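Local coordinates for protein CRISPR-associated endonuclease Cas9 (Campylobacter jejuni subsp. jejuni serotype O:2, PDB 5X2H) that acts as an RNA-guided endonuclease of bacterial adaptive immunity, in full-length form cutting one DNA strand with its RuvC-like domain and the other with its HNH domain, at residues Tyr733-Ser738 / Ala825-Arg830; Leu746-Asp751 / Leu808-Lys813; Glu623-Lys628 / Ser773-Lys778. One frame throughout, in Å; residues are numbered along the deposited sequence.

Contact 1 (Tyr733-Ser738 / Ala825-Arg830). With nucleotides of chain B.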
loop_
_atom_site.group_PDB
_atom_site.type_symbol
_atom_site.label_atom_id
_atom_site.label_comp_id
_atom_site.label_asym_id
_atom_site.label_seq_id
_atom_site.Cartn_x
_atom_site.Cartn_y
_atom_site.Cartn_z
ATOM N N TYR A 733 -18.808 36.223 -17.027
ATOM C CA TYR A 733 -17.861 35.867 -15.982
ATOM C C TYR A 733 -16.535 35.467 -16.610
ATOM O O TYR A 733 -16.504 34.753 -17.619
ATOM C CB TYR A 733 -18.398 34.720 -15.121
ATOM C CG TYR A 733 -19.776 34.967 -14.550
ATOM C CD1 TYR A 733 -20.917 34.680 -15.292
ATOM C CD2 TYR A 733 -19.938 35.479 -13.269
ATOM C CE1 TYR A 733 -22.180 34.902 -14.775
ATOM C CE2 TYR A 733 -21.198 35.701 -12.743
ATOM C CZ TYR A 733 -22.313 35.414 -13.499
ATOM O OH TYR A 733 -23.567 35.636 -12.979
ATOM N N GLU A 734 -15.440 35.925 -16.013
ATOM C CA GLU A 734 -14.101 35.590 -16.472
ATOM C C GLU A 734 -13.428 34.679 -15.457
ATOM O O GLU A 734 -13.484 34.935 -14.248
ATOM C CB GLU A 734 -13.257 36.847 -16.702
ATOM C CG GLU A 734 -13.262 37.841 -15.552
ATOM C CD GLU A 734 -12.241 38.950 -15.741
ATOM O OE1 GLU A 734 -11.132 38.840 -15.175
ATOM O OE2 GLU A 734 -12.542 39.922 -16.465
ATOM N N PHE A 735 -12.807 33.615 -15.953
ATOM C CA PHE A 735 -12.048 32.712 -15.101
ATOM C C PHE A 735 -10.854 33.441 -14.500
ATOM O O PHE A 735 -10.098 34.109 -15.212
ATOM C CB PHE A 735 -11.588 31.500 -15.910
ATOM C CG PHE A 735 -10.627 30.605 -15.181
ATOM C CD1 PHE A 735 -11.074 29.745 -14.192
ATOM C CD2 PHE A 735 -9.280 30.604 -15.507
ATOM C CE1 PHE A 735 -10.190 28.911 -13.529
ATOM C CE2 PHE A 735 -8.393 29.776 -14.846
ATOM C CZ PHE A 735 -8.847 28.925 -13.862
ATOM N N CYS A 736 -10.687 33.315 -13.184
ATOM C CA CYS A 736 -9.568 33.930 -12.479
ATOM C C CYS A 736 -8.423 32.947 -12.265
ATOM O O CYS A 736 -7.304 33.179 -12.735
ATOM C CB CYS A 736 -10.041 34.497 -11.135
ATOM S SG CYS A 736 -11.382 35.683 -11.280
ATOM N N PHE A 737 -8.686 31.849 -11.559
ATOM C CA PHE A 737 -7.671 30.851 -11.250
ATOM C C PHE A 737 -8.362 29.623 -10.675
ATOM O O PHE A 737 -9.541 29.660 -10.310
ATOM C CB PHE A 737 -6.622 31.390 -10.273
ATOM C CG PHE A 737 -7.199 32.215 -9.156
ATOM C CD1 PHE A 737 -7.793 31.611 -8.064
ATOM C CD2 PHE A 737 -7.139 33.598 -9.199
ATOM C CE1 PHE A 737 -8.319 32.369 -7.037
ATOM C CE2 PHE A 737 -7.662 34.361 -8.177
ATOM C CZ PHE A 737 -8.252 33.746 -7.094
ATOM N N SER A 738 -7.610 28.528 -10.608
ATOM C CA SER A 738 -8.061 27.290 -9.992
ATOM C C SER A 738 -7.363 27.122 -8.653
ATOM O O SER A 738 -6.148 27.328 -8.553
ATOM C CB SER A 738 -7.772 26.087 -10.893
ATOM O OG SER A 738 -8.459 26.200 -12.126
ATOM N N ALA A 825 0.909 34.491 -8.826
ATOM C CA ALA A 825 0.588 33.498 -9.844
ATOM C C ALA A 825 0.228 34.203 -11.145
ATOM O O ALA A 825 -0.772 34.925 -11.213
ATOM C CB ALA A 825 -0.556 32.605 -9.372
ATOM N N GLU A 826 1.049 34.008 -12.174
ATOM C CA GLU A 826 0.708 34.507 -13.497
ATOM C C GLU A 826 -0.577 33.848 -13.981
ATOM O O GLU A 826 -0.915 32.729 -13.582
ATOM C CB GLU A 826 1.848 34.235 -14.480
ATOM C CG GLU A 826 3.151 34.933 -14.125
ATOM C CD GLU A 826 4.300 34.520 -15.025
ATOM O OE1 GLU A 826 4.102 33.620 -15.869
ATOM O OE2 GLU A 826 5.403 35.094 -14.885
ATOM N N PHE A 827 -1.304 34.553 -14.843
ATOM C CA PHE A 827 -2.573 34.028 -15.328
ATOM C C PHE A 827 -2.343 32.794 -16.189
ATOM O O PHE A 827 -1.522 32.807 -17.111
ATOM C CB PHE A 827 -3.337 35.080 -16.128
ATOM C CG PHE A 827 -4.570 34.538 -16.800
ATOM C CD1 PHE A 827 -5.738 34.344 -16.081
ATOM C CD2 PHE A 827 -4.557 34.208 -18.146
ATOM C CE1 PHE A 827 -6.872 33.839 -16.692
ATOM C CE2 PHE A 827 -5.686 33.701 -18.763
ATOM C CZ PHE A 827 -6.846 33.519 -18.035
ATOM N N ARG A 828 -3.075 31.728 -15.880
ATOM C CA ARG A 828 -3.102 30.517 -16.684
ATOM C C ARG A 828 -4.556 30.212 -17.007
ATOM O O ARG A 828 -5.415 30.274 -16.120
ATOM C CB ARG A 828 -2.456 29.342 -15.942
ATOM C CG ARG A 828 -1.038 29.603 -15.445
ATOM C CD ARG A 828 -0.023 29.558 -16.577
ATOM N NE ARG A 828 1.259 29.015 -16.131
ATOM C CZ ARG A 828 2.338 29.747 -15.866
ATOM N NH1 ARG A 828 2.303 31.064 -16.012
ATOM N NH2 ARG A 828 3.458 29.158 -15.464
ATOM N N GLN A 829 -4.836 29.899 -18.270
ATOM C CA GLN A 829 -6.211 29.632 -18.665
ATOM C C GLN A 829 -6.731 28.375 -17.971
ATOM O O GLN A 829 -5.968 27.534 -17.488
ATOM C CB GLN A 829 -6.323 29.492 -20.184
ATOM C CG GLN A 829 -5.722 28.221 -20.750
ATOM C CD GLN A 829 -5.902 28.114 -22.255
ATOM O OE1 GLN A 829 -5.167 27.391 -22.931
ATOM N NE2 GLN A 829 -6.885 28.834 -22.788
ATOM N N ARG A 830 -8.058 28.264 -17.920
ATOM C CA ARG A 830 -8.698 27.175 -17.195
ATOM C C ARG A 830 -8.296 25.830 -17.790
ATOM O O ARG A 830 -8.422 25.610 -18.997
ATOM C CB ARG A 830 -10.218 27.342 -17.234
ATOM C CG ARG A 830 -10.966 26.484 -16.220
ATOM C CD ARG A 830 -12.479 26.607 -16.390
ATOM N NE ARG A 830 -13.200 25.931 -15.315
ATOM C CZ ARG A 830 -14.518 25.750 -15.293
ATOM N NH1 ARG A 830 -15.268 26.187 -16.296
ATOM N NH2 ARG A 830 -15.086 25.124 -14.270
ATOM P P A B 76 8.462 26.660 -14.800
ATOM O OP1 A B 76 7.194 26.858 -15.549
ATOM O OP2 A B 76 9.760 26.696 -15.518
ATOM O "O5'" A B 76 8.508 27.745 -13.637
ATOM C "C5'" A B 76 7.729 27.584 -12.461
ATOM C "C4'" A B 76 7.792 28.812 -11.590
ATOM O "O4'" A B 76 6.973 29.856 -12.158
ATOM C "C3'" A B 76 7.282 28.650 -10.165
ATOM O "O3'" A B 76 8.299 28.110 -9.330
ATOM C "C2'" A B 76 6.835 30.066 -9.781
ATOM O "O2'" A B 76 7.906 30.804 -9.210
ATOM C "C1'" A B 76 6.477 30.690 -11.138
ATOM N N9 A B 76 5.032 30.908 -11.351
ATOM C C8 A B 76 4.430 32.129 -11.539
ATOM N N7 A B 76 3.137 32.064 -11.725
ATOM C C5 A B 76 2.866 30.704 -11.666
ATOM C C6 A B 76 1.670 29.979 -11.790
ATOM N N6 A B 76 0.482 30.548 -12.006
ATOM N N1 A B 76 1.735 28.635 -11.682
ATOM C C2 A B 76 2.926 28.066 -11.464
ATOM N N3 A B 76 4.121 28.640 -11.329
ATOM C C4 A B 76 4.024 29.976 -11.442
HETATM O O HOH W 1 -5.212 31.436 -13.754
#
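Arg830 lies across the ring of Phe735, and its chain can be followed outward atom by atom. CB sits 3.7 Å from the Phe735 ring centroid and only 5° off the ring normal, a CH-pi contact over the middle of the face. CG is anti to the backbone N (chi1 -165°), which carries it on over the ring until it comes 3.7 Å from Phe735 CE1, while CD passes more loosely by CD1. The extended remainder leaves the ring behind: NE forms a salt bridge with Asp685, NH1 bonds to Asn712 and NH2 to the carbonyl of Pro711. On the opposite face of the phenyl group lies the backbone N of Phe737, and at its edge, in plane, Arg828 O approaches Phe735 CE2 to 3.3 Å. Strand 733-740, an outer strand of a three-stranded antiparallel sheet, has a classic beta bulge here, with Cys736 and Phe737 both facing Ile686. No direct hydrogen bond joins the two segments; a water bridges them instead, donating to Cys736 O at 2.9 Å and accepting from Arg828 N. Phe827 turns the edge of its ring to the carbonyls, CE1 lying 3.6 Å from Phe735 O. Farther out the 825-830 loop meets an RNA base along its N6/N7 edge, consistent with recognition of adenine: Glu826 N donates to N7 of A76 of chain B at 2.9 Å, and N6 returns a weak bond to Glu826 O. Arg828 lays its guanidinium over C6 of the same base, while its NH1 makes a 3.1 Å salt bridge to Glu826 OE1.

Contact 2 (Leu746-Asp751 / Leu808-Lys813)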
loop_
_atom_site.group_PDB
_atom_site.type_symbol
_atom_site.label_atom_id
_atom_site.label_comp_id
_atom_site.label_asym_id
_atom_site.label_seq_id
_atom_site.Cartn_x
_atom_site.Cartn_y
_atom_site.Cartn_z
ATOM N N LEU A 746 -4.186 35.412 -1.499
ATOM C CA LEU A 746 -4.191 36.692 -0.803
ATOM C C LEU A 746 -5.621 37.208 -0.797
ATOM O O LEU A 746 -6.200 37.439 -1.864
ATOM C CB LEU A 746 -3.260 37.693 -1.489
ATOM C CG LEU A 746 -3.194 39.097 -0.890
ATOM C CD1 LEU A 746 -2.248 39.125 0.304
ATOM C CD2 LEU A 746 -2.775 40.104 -1.945
ATOM N N ILE A 747 -6.194 37.377 0.395
ATOM C CA ILE A 747 -7.593 37.764 0.516
ATOM C C ILE A 747 -7.727 38.954 1.453
ATOM O O ILE A 747 -6.883 39.200 2.318
ATOM C CB ILE A 747 -8.491 36.608 1.007
ATOM C CG1 ILE A 747 -8.043 36.126 2.386
ATOM C CG2 ILE A 747 -8.490 35.470 0.009
ATOM C CD1 ILE A 747 -8.972 35.095 2.985
ATOM N N GLN A 748 -8.823 39.688 1.271
ATOM C CA GLN A 748 -9.159 40.814 2.131
ATOM C C GLN A 748 -10.667 41.009 2.105
ATOM O O GLN A 748 -11.262 41.108 1.027
ATOM C CB GLN A 748 -8.447 42.095 1.678
ATOM C CG GLN A 748 -8.717 43.301 2.566
ATOM C CD GLN A 748 -8.073 44.571 2.035
ATOM O OE1 GLN A 748 -7.505 44.582 0.943
ATOM N NE2 GLN A 748 -8.158 45.648 2.809
ATOM N N THR A 749 -11.278 41.048 3.282
ATOM C CA THR A 749 -12.682 41.402 3.392
ATOM C C THR A 749 -12.820 42.912 3.546
ATOM O O THR A 749 -11.844 43.636 3.757
ATOM C CB THR A 749 -13.337 40.687 4.573
ATOM O OG1 THR A 749 -12.981 41.353 5.790
ATOM C CG2 THR A 749 -12.871 39.243 4.639
ATOM N N LYS A 750 -14.061 43.388 3.441
ATOM C CA LYS A 750 -14.308 44.821 3.556
ATOM C C LYS A 750 -13.919 45.348 4.932
ATOM O O LYS A 750 -13.558 46.523 5.065
ATOM C CB LYS A 750 -15.779 45.123 3.269
ATOM C CG LYS A 750 -16.006 46.211 2.234
ATOM C CD LYS A 750 -16.855 45.689 1.088
ATOM C CE LYS A 750 -18.190 45.163 1.593
ATOM N NZ LYS A 750 -18.892 44.331 0.574
ATOM N N ASP A 751 -13.979 44.504 5.957
ATOM C CA ASP A 751 -13.645 44.907 7.316
ATOM C C ASP A 751 -12.158 44.789 7.630
ATOM O O ASP A 751 -11.745 45.146 8.738
ATOM C CB ASP A 751 -14.456 44.083 8.322
ATOM C CG ASP A 751 -15.918 44.504 8.376
ATOM O OD1 ASP A 751 -16.201 45.709 8.203
ATOM O OD2 ASP A 751 -16.784 43.628 8.590
ATOM N N LEU A 808 -15.606 39.528 -1.511
ATOM C CA LEU A 808 -14.223 39.754 -1.116
ATOM C C LEU A 808 -13.655 40.959 -1.854
ATOM O O LEU A 808 -13.860 41.122 -3.060
ATOM C CB LEU A 808 -13.376 38.514 -1.401
ATOM C CG LEU A 808 -13.475 37.349 -0.413
ATOM C CD1 LEU A 808 -12.641 36.156 -0.890
ATOM C CD2 LEU A 808 -13.032 37.793 0.968
ATOM N N LYS A 809 -12.947 41.815 -1.115
ATOM C CA LYS A 809 -12.338 42.986 -1.735
ATOM C C LYS A 809 -11.087 42.604 -2.519
ATOM O O LYS A 809 -10.819 43.170 -3.584
ATOM C CB LYS A 809 -12.022 44.032 -0.665
ATOM C CG LYS A 809 -11.303 45.257 -1.184
ATOM C CD LYS A 809 -11.090 46.283 -0.077
ATOM C CE LYS A 809 -10.285 47.470 -0.576
ATOM N NZ LYS A 809 -10.149 48.525 0.468
ATOM N N VAL A 810 -10.318 41.642 -2.011
ATOM C CA VAL A 810 -9.129 41.124 -2.681
ATOM C C VAL A 810 -9.209 39.603 -2.679
ATOM O O VAL A 810 -9.523 38.996 -1.648
ATOM C CB VAL A 810 -7.831 41.603 -2.004
ATOM C CG1 VAL A 810 -6.620 40.876 -2.581
ATOM C CG2 VAL A 810 -7.674 43.106 -2.158
ATOM N N PHE A 811 -8.937 38.990 -3.830
ATOM C CA PHE A 811 -8.974 37.531 -3.959
ATOM C C PHE A 811 -8.018 37.173 -5.100
ATOM O O PHE A 811 -8.413 37.145 -6.268
ATOM C CB PHE A 811 -10.388 37.031 -4.219
ATOM C CG PHE A 811 -10.571 35.558 -3.977
ATOM C CD1 PHE A 811 -9.544 34.791 -3.452
ATOM C CD2 PHE A 811 -11.772 34.936 -4.284
ATOM C CE1 PHE A 811 -9.713 33.432 -3.233
ATOM C CE2 PHE A 811 -11.947 33.576 -4.065
ATOM C CZ PHE A 811 -10.915 32.825 -3.538
ATOM N N GLU A 812 -6.759 36.912 -4.742
ATOM C CA GLU A 812 -5.688 36.700 -5.707
ATOM C C GLU A 812 -4.939 35.417 -5.375
ATOM O O GLU A 812 -4.811 35.040 -4.209
ATOM C CB GLU A 812 -4.704 37.878 -5.718
ATOM C CG GLU A 812 -5.348 39.250 -5.876
ATOM C CD GLU A 812 -5.453 39.690 -7.323
ATOM O OE1 GLU A 812 -4.742 39.118 -8.177
ATOM O OE2 GLU A 812 -6.247 40.613 -7.607
ATOM N N LYS A 813 -4.429 34.756 -6.411
ATOM C CA LYS A 813 -3.694 33.510 -6.250
ATOM C C LYS A 813 -2.194 33.773 -6.290
ATOM O O LYS A 813 -1.715 34.577 -7.094
ATOM C CB LYS A 813 -4.076 32.496 -7.335
ATOM C CG LYS A 813 -3.373 31.143 -7.199
ATOM C CD LYS A 813 -3.708 30.199 -8.348
ATOM C CE LYS A 813 -3.115 28.817 -8.106
ATOM N NZ LYS A 813 -3.439 27.855 -9.202
#
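Gln748 and Val810 pack closely at one end of this antiparallel strand pair. Gln748 O accepts from two backbone donors, Lys809 N at 2.8 Å and Val810 N at 3.2 Å, the first almost in line with the C=O bond and the second on a lone pair. Both residues therefore face Gln748, which defines a classic beta bulge. At the other end Leu746 and Glu812 exchange reciprocal backbone bonds, Leu746 N to Glu812 O being 2.8 Å and nearly straight (169°). The buried face is tightly packed: Ile747 and Phe811 form a non-hydrogen-bonded pair, pointing the same way. Ile747 CG2, anti to the carbonyl carbon, reaches Phe811 CD1 at 3.7 Å, while Leu808 CD1 sits over one face of the phenyl ring, toward its rim.

On the Gln748 face, Val810 CG2 touches Gln748 OE1 at 3.4 Å, Leu746 CD2 packs on Val810 CG1, and the glutamine amide is held by NE2 bonding to Met752 O. The outer ends here are looser. Exposed Lys809 runs fully extended alongside Gln748, its CD no closer than 4.1 Å to Gln748 CD, and Glu812 bends away at chi2 (-91°) to a salt bridge with Lys824.

The pair lies in the PI-CTD family region, within a six-stranded antiparallel sheet: strand 756-764 flanks 744-748, strand 822-824 flanks 810-816, and Phe811 meets Phe737 of strand 733-740 edge-to-face.

Contact 3 (Glu623-Lys628 / Ser773-Lys778)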
loop_
_atom_site.group_PDB
_atom_site.type_symbol
_atom_site.label_atom_id
_atom_site.label_comp_id
_atom_site.label_asym_id
_atom_site.label_seq_id
_atom_site.Cartn_x
_atom_site.Cartn_y
_atom_site.Cartn_z
ATOM N N GLU A 623 11.194 35.460 10.079
ATOM C CA GLU A 623 11.144 35.766 8.656
ATOM C C GLU A 623 10.669 34.589 7.815
ATOM O O GLU A 623 10.391 34.769 6.624
ATOM C CB GLU A 623 12.524 36.219 8.171
ATOM C CG GLU A 623 13.080 37.408 8.940
ATOM C CD GLU A 623 14.533 37.685 8.613
ATOM O OE1 GLU A 623 15.024 37.155 7.594
ATOM O OE2 GLU A 623 15.185 38.428 9.378
ATOM N N ILE A 624 10.564 33.399 8.407
ATOM C CA ILE A 624 10.163 32.212 7.665
ATOM C C ILE A 624 8.716 32.341 7.217
ATOM O O ILE A 624 7.842 32.762 7.985
ATOM C CB ILE A 624 10.350 30.956 8.530
ATOM C CG1 ILE A 624 11.812 30.788 8.936
ATOM C CG2 ILE A 624 9.843 29.715 7.805
ATOM C CD1 ILE A 624 12.006 29.723 9.974
ATOM N N PHE A 625 8.456 31.974 5.967
ATOM C CA PHE A 625 7.100 31.722 5.496
ATOM C C PHE A 625 6.994 30.227 5.222
ATOM O O PHE A 625 7.639 29.712 4.302
ATOM C CB PHE A 625 6.766 32.542 4.255
ATOM C CG PHE A 625 5.306 32.526 3.908
ATOM C CD1 PHE A 625 4.422 33.390 4.539
ATOM C CD2 PHE A 625 4.813 31.635 2.972
ATOM C CE1 PHE A 625 3.075 33.372 4.229
ATOM C CE2 PHE A 625 3.467 31.612 2.658
ATOM C CZ PHE A 625 2.596 32.482 3.287
ATOM N N VAL A 626 6.191 29.536 6.033
ATOM C CA VAL A 626 6.093 28.085 5.943
ATOM C C VAL A 626 5.555 27.689 4.577
ATOM O O VAL A 626 4.517 28.191 4.127
ATOM C CB VAL A 626 5.211 27.547 7.079
ATOM C CG1 VAL A 626 5.109 26.035 7.000
ATOM C CG2 VAL A 626 5.769 27.985 8.426
ATOM N N SER A 627 6.260 26.778 3.911
ATOM C CA SER A 627 5.924 26.357 2.558
ATOM C C SER A 627 5.087 25.086 2.592
ATOM O O SER A 627 5.459 24.107 3.249
ATOM C CB SER A 627 7.190 26.123 1.730
ATOM O OG SER A 627 6.871 25.603 0.450
ATOM N N LYS A 628 3.965 25.105 1.876
ATOM C CA LYS A 628 3.114 23.947 1.678
ATOM C C LYS A 628 2.797 23.814 0.195
ATOM O O LYS A 628 2.482 24.813 -0.463
ATOM C CB LYS A 628 1.804 24.060 2.473
ATOM C CG LYS A 628 1.981 24.276 3.966
ATOM C CD LYS A 628 0.637 24.233 4.682
ATOM C CE LYS A 628 0.793 24.500 6.172
ATOM N NZ LYS A 628 -0.462 24.229 6.924
ATOM N N SER A 773 -6.197 29.080 6.535
ATOM C CA SER A 773 -5.348 28.906 7.703
ATOM C C SER A 773 -4.093 29.753 7.560
ATOM O O SER A 773 -3.700 30.144 6.458
ATOM C CB SER A 773 -4.976 27.432 7.910
ATOM O OG SER A 773 -4.333 26.915 6.762
ATOM N N LYS A 774 -3.470 30.035 8.700
ATOM C CA LYS A 774 -2.240 30.812 8.728
ATOM C C LYS A 774 -1.051 29.901 8.457
ATOM O O LYS A 774 -1.025 28.751 8.902
ATOM C CB LYS A 774 -2.090 31.510 10.080
ATOM C CG LYS A 774 -0.930 32.493 10.171
ATOM C CD LYS A 774 -1.116 33.429 11.356
ATOM C CE LYS A 774 0.052 34.386 11.522
ATOM N NZ LYS A 774 1.214 33.734 12.181
ATOM N N HIS A 775 -0.059 30.429 7.733
ATOM C CA HIS A 775 1.022 29.591 7.214
ATOM C C HIS A 775 1.731 28.835 8.333
ATOM O O HIS A 775 1.944 27.621 8.237
ATOM C CB HIS A 775 2.013 30.442 6.415
ATOM C CG HIS A 775 2.874 31.329 7.259
ATOM N ND1 HIS A 775 2.443 32.547 7.740
ATOM C CD2 HIS A 775 4.140 31.172 7.715
ATOM C CE1 HIS A 775 3.407 33.102 8.454
ATOM N NE2 HIS A 775 4.448 32.290 8.453
ATOM N N ASP A 776 2.091 29.532 9.410
ATOM C CA ASP A 776 2.834 28.921 10.502
ATOM C C ASP A 776 1.936 28.366 11.598
ATOM O O ASP A 776 2.443 27.702 12.509
ATOM C CB ASP A 776 3.814 29.935 11.109
ATOM C CG ASP A 776 3.134 31.219 11.550
ATOM O OD1 ASP A 776 1.898 31.325 11.409
ATOM O OD2 ASP A 776 3.836 32.126 12.038
ATOM N N ASN A 777 0.628 28.618 11.527
ATOM C CA ASN A 777 -0.319 28.200 12.561
ATOM C C ASN A 777 0.109 28.704 13.939
ATOM O O ASN A 777 -0.084 28.037 14.957
ATOM C CB ASN A 777 -0.501 26.680 12.563
ATOM C CG ASN A 777 -1.764 26.247 13.278
ATOM O OD1 ASN A 777 -2.871 26.461 12.784
ATOM N ND2 ASN A 777 -1.606 25.639 14.448
ATOM N N LYS A 778 0.699 29.897 13.971
ATOM C CA LYS A 778 1.200 30.493 15.201
ATOM C C LYS A 778 0.201 31.535 15.690
ATOM O O LYS A 778 -0.103 32.495 14.975
ATOM C CB LYS A 778 2.575 31.122 14.980
ATOM C CG LYS A 778 3.295 31.516 16.254
ATOM C CD LYS A 778 4.644 32.144 15.937
ATOM C CE LYS A 778 5.416 32.490 17.202
ATOM N NZ LYS A 778 6.688 33.200 16.884
#
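Val626 and His775 mark the closest backbone approach, their CA atoms 5.4 Å apart, between two irregular segments that come together without strand pairing. The contact joins two family regions, RuvC subdomain 3 through 623-628 and the PI-CTD through the turn 773-778, where Asp776 forms an Asx turn. His775 carries most of the interface. Its CG lies between the backbone N and the carbonyl carbon (chi1 73°), and its ring forms an offset stack with Phe625, centroids 4.4 Å apart and planes 18° from parallel. The overlap is uneven: Phe625 CD1 lies over the middle of the imidazole, whereas His775 CB sits over the phenyl face toward its rim. The CD2 edge of the imidazole faces Val626 N, near the ring plane, and NE2 makes a long, weak hydrogen bond to Ile624 O. Val626 CG2 packs beside it, 3.6 Å from His775 CD2 and 3.7 Å from Asp776 CA. The other imidazole face is backed by Asp776 CG; the carboxylate might raise the histidine's pKa, though its salt bridge to Lys774 would probably offset much of that. On the RuvC side, Ser627 bonds through its backbone to Val35 and Ile37, and the Val626 side chain is about 7 Å from that of His558, a predicted magnesium ligand. Asp776 OD1 takes two donors, Lys774 NZ on its syn lone pair at 2.6 Å and Lys778 N from 74° out of the carboxylate plane, at 3.2 Å.

Along the chain the segments run 623-628, 733-738, 746-751, 773-778, 808-813 and 825-830, so contact 2 falls within the span bridged by contact 1, while contact 3 alternates with both. Contacts 1 and 2 have centres 16 Å apart and touch: Lys813 NZ reaches Ser738 O and Phe737 packs on Phe811 and Lys813, joining the three-stranded sheet to the six-stranded one, while the Ala825-Lys813 backbone bond extends the latter's edge pairing. Contact 3 lies about 19 Å from contact 2 and 25 Å from contact 1, centre to centre, without touching either. Its turn follows strand 769-773 of the six-stranded sheet, which thus connects the RuvC side to the C-terminal region whose loop holds the RNA adenine.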